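Local coordinates for YlqD protein (Synechococcus sp. WH 8102, PDB 4DCI), which is of unknown function but combines a small mixed beta-sheet with a long antiparallel pair of helices predicted to form a coiled coil, at residues R19-P24 with E107-V112. Sequence-based numbering, arbitrary orientation.
Sequences RAVVTP and EMDQIV
Val-22 meets both Val-112 and Met-108 because its chi1 of -178° sets CG1 anti to the backbone N and CG2 beside it: CG2 lies 3.6 Å from Val-112 CG2, and CG1 faces Met-108 CE at 3.7 Å. The contact is the base of the long helical hairpin formed by helices 24-60 and 69-104, where the outgoing strand 10-21 and the returning strand 111-123 pair antiparallel. Ala-20 and Val-112 form a hydrogen-bonded pair, with Ala-20 N donating to Val-112 O at 2.7 Å and Val-112 N returning the bond to Ala-20 O. Past the bridged pairs two more backbone bonds form: Val-22 N donates to Gln-110 O, while Val-22 O accepts from Asp-109 N, not Gln-110 N, almost straight (174° at the hydrogen). Asp-109 N belongs to a type II turn, Glu-107 to Gln-110, in which Gln-110 OE1 accepts from Glu-107 N at 2.7 Å. An alanine at Val-22 would probably open a gap between Leu-106, Val-112 and the Met-108 methyl. Thr-23 caps the helix that follows through Trp-26 N, its OG1 also bonding Asp-141, while Asp-109 forms a salt bridge with Arg-140. Bent at chi2 (-54°), the selenomethionine Met-108 rests its SE against Pro-24, 3.6 Å from CD.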
ATOM      1  N   ARG B  19       7.751 -26.566   2.033  1.00 50.14           N
ATOM      2  CA  ARG B  19       7.157 -27.727   1.371  1.00 56.80           C
ATOM      3  C   ARG B  19       6.517 -28.636   2.426  1.00 54.69           C
ATOM      4  O   ARG B  19       7.054 -28.777   3.521  1.00 63.19           O
ATOM      5  CB  ARG B  19       8.218 -28.497   0.574  1.00 61.33           C
ATOM      6  CG  ARG B  19       8.794 -27.729  -0.604  1.00 62.74           C
ATOM      7  CD  ARG B  19      10.015 -28.420  -1.188  1.00 68.12           C
ATOM      8  NE  ARG B  19      10.790 -27.497  -2.018  1.00 76.62           N
ATOM      9  CZ  ARG B  19      12.088 -27.623  -2.300  1.00 75.93           C
ATOM     10  NH1 ARG B  19      12.800 -28.638  -1.820  1.00 87.64           N
ATOM     11  NH2 ARG B  19      12.689 -26.716  -3.060  1.00 81.09           N
ATOM     12  N   ALA B  20       5.374 -29.242   2.112  1.00 53.64           N
ATOM     13  CA  ALA B  20       4.713 -30.155   3.057  1.00 54.02           C
ATOM     14  C   ALA B  20       4.740 -31.597   2.591  1.00 52.72           C
ATOM     15  O   ALA B  20       4.545 -31.895   1.408  1.00 53.86           O
ATOM     16  CB  ALA B  20       3.280 -29.726   3.328  1.00 51.51           C
ATOM     17  N   VAL B  21       4.999 -32.488   3.535  1.00 53.67           N
ATOM     18  CA  VAL B  21       4.846 -33.915   3.303  1.00 57.63           C
ATOM     19  C   VAL B  21       3.348 -34.193   3.336  1.00 59.96           C
ATOM     20  O   VAL B  21       2.640 -33.716   4.239  1.00 58.67           O
ATOM     21  CB  VAL B  21       5.572 -34.750   4.380  1.00 57.62           C
ATOM     22  CG1 VAL B  21       5.414 -36.239   4.115  1.00 63.51           C
ATOM     23  CG2 VAL B  21       7.049 -34.412   4.417  1.00 54.15           C
ATOM     24  N   VAL B  22       2.854 -34.937   2.348  1.00 59.98           N
ATOM     25  CA  VAL B  22       1.427 -35.246   2.321  1.00 62.08           C
ATOM     26  C   VAL B  22       1.055 -36.250   3.422  1.00 62.42           C
ATOM     27  O   VAL B  22       1.499 -37.408   3.420  1.00 61.40           O
ATOM     28  CB  VAL B  22       0.925 -35.716   0.938  1.00 62.43           C
ATOM     29  CG1 VAL B  22      -0.578 -35.969   0.991  1.00 61.14           C
ATOM     30  CG2 VAL B  22       1.233 -34.677  -0.133  1.00 57.21           C
ATOM     31  N   THR B  23       0.265 -35.761   4.376  1.00 61.01           N
ATOM     32  CA  THR B  23      -0.297 -36.574   5.444  1.00 62.08           C
ATOM     33  C   THR B  23      -1.803 -36.440   5.359  1.00 63.17           C
ATOM     34  O   THR B  23      -2.303 -35.502   4.736  1.00 64.47           O
ATOM     35  CB  THR B  23       0.118 -36.081   6.843  1.00 62.21           C
ATOM     36  OG1 THR B  23      -0.523 -34.830   7.124  1.00 60.44           O
ATOM     37  CG2 THR B  23       1.627 -35.937   6.963  1.00 66.63           C
ATOM     38  N   PRO B  24      -2.540 -37.361   6.000  1.00 68.11           N
ATOM     39  CA  PRO B  24      -3.991 -37.236   5.980  1.00 66.57           C
ATOM     40  C   PRO B  24      -4.452 -35.954   6.677  1.00 62.99           C
ATOM     41  O   PRO B  24      -5.304 -35.248   6.143  1.00 63.66           O
ATOM     42  CB  PRO B  24      -4.462 -38.478   6.748  1.00 70.90           C
ATOM     43  CG  PRO B  24      -3.311 -39.430   6.696  1.00 73.38           C
ATOM     44  CD  PRO B  24      -2.106 -38.543   6.766  1.00 73.19           C
ATOM     45  N   GLU B 107      -1.106 -38.347  -3.232  1.00 87.39           N
ATOM     46  CA  GLU B 107      -0.869 -39.546  -2.428  1.00 82.62           C
ATOM     47  C   GLU B 107      -0.061 -39.214  -1.180  1.00 77.34           C
ATOM     48  O   GLU B 107       0.681 -38.230  -1.157  1.00 75.32           O
ATOM     49  CB  GLU B 107      -0.140 -40.606  -3.254  1.00 84.44           C
ATOM     50  CG  GLU B 107      -1.007 -41.282  -4.306  1.00 95.55           C
ATOM     51  CD  GLU B 107      -0.226 -41.674  -5.549  1.00 98.82           C
ATOM     52  OE1 GLU B 107       0.801 -41.021  -5.851  1.00 99.56           O
ATOM     53  OE2 GLU B 107      -0.646 -42.630  -6.235  1.00113.35           O
HETATM   54  N   MSE B 108      -0.216 -40.040  -0.145  1.00 74.52           N
HETATM   55  CA  MSE B 108       0.560 -39.906   1.087  1.00 75.51           C
HETATM   56  C   MSE B 108       2.058 -39.930   0.800  1.00 75.54           C
HETATM   57  O   MSE B 108       2.517 -40.616  -0.124  1.00 74.15           O
HETATM   58  CB  MSE B 108       0.216 -41.026   2.076  1.00 78.41           C
HETATM   59  CG  MSE B 108      -1.237 -41.089   2.523  1.00 82.68           C
HETATM   60 SE   MSE B 108      -1.898 -39.418   3.264  0.75 74.41          SE
HETATM   61  CE  MSE B 108      -2.905 -38.789   1.728  1.00 68.19           C
ATOM     62  N   ASP B 109       2.809 -39.164   1.588  1.00 74.39           N
ATOM     63  CA  ASP B 109       4.277 -39.113   1.494  1.00 73.41           C
ATOM     64  C   ASP B 109       4.839 -38.424   0.239  1.00 69.82           C
ATOM     65  O   ASP B 109       6.058 -38.370   0.047  1.00 64.47           O
ATOM     66  CB  ASP B 109       4.888 -40.508   1.683  1.00 74.87           C
ATOM     67  CG  ASP B 109       4.613 -41.084   3.057  1.00 79.91           C
ATOM     68  OD1 ASP B 109       4.518 -40.302   4.028  1.00 78.61           O
ATOM     69  OD2 ASP B 109       4.493 -42.322   3.171  1.00 83.44           O
ATOM     70  N   GLN B 110       3.959 -37.896  -0.605  1.00 66.23           N
ATOM     71  CA  GLN B 110       4.384 -36.975  -1.646  1.00 67.33           C
ATOM     72  C   GLN B 110       4.755 -35.641  -1.001  1.00 64.65           C
ATOM     73  O   GLN B 110       4.336 -35.343   0.126  1.00 64.64           O
ATOM     74  CB  GLN B 110       3.262 -36.755  -2.643  1.00 70.41           C
ATOM     75  CG  GLN B 110       3.299 -37.656  -3.856  1.00 71.34           C
ATOM     76  CD  GLN B 110       2.242 -37.256  -4.862  1.00 75.92           C
ATOM     77  OE1 GLN B 110       1.074 -37.620  -4.731  1.00 77.37           O
ATOM     78  NE2 GLN B 110       2.646 -36.489  -5.868  1.00 77.07           N
ATOM     79  N   ILE B 111       5.532 -34.835  -1.715  1.00 59.25           N
ATOM     80  CA  ILE B 111       5.976 -33.552  -1.177  1.00 59.50           C
ATOM     81  C   ILE B 111       5.503 -32.388  -2.037  1.00 56.96           C
ATOM     82  O   ILE B 111       5.702 -32.386  -3.250  1.00 52.99           O
ATOM     83  CB  ILE B 111       7.504 -33.516  -0.994  1.00 55.55           C
ATOM     84  CG1 ILE B 111       7.901 -34.440   0.162  1.00 49.71           C
ATOM     85  CG2 ILE B 111       7.979 -32.091  -0.740  1.00 57.47           C
ATOM     86  CD1 ILE B 111       9.390 -34.667   0.316  1.00 47.63           C
ATOM     87  N   VAL B 112       4.880 -31.400  -1.396  1.00 58.88           N
ATOM     88  CA  VAL B 112       4.211 -30.311  -2.108  1.00 60.54           C
ATOM     89  C   VAL B 112       4.678 -28.928  -1.667  1.00 62.59           C
ATOM     90  O   VAL B 112       4.983 -28.705  -0.496  1.00 62.48           O
ATOM     91  CB  VAL B 112       2.683 -30.377  -1.911  1.00 59.09           C
ATOM     92  CG1 VAL B 112       1.969 -29.482  -2.912  1.00 58.23           C
ATOM     93  CG2 VAL B 112       2.196 -31.794  -2.076  1.00 58.00           C
TER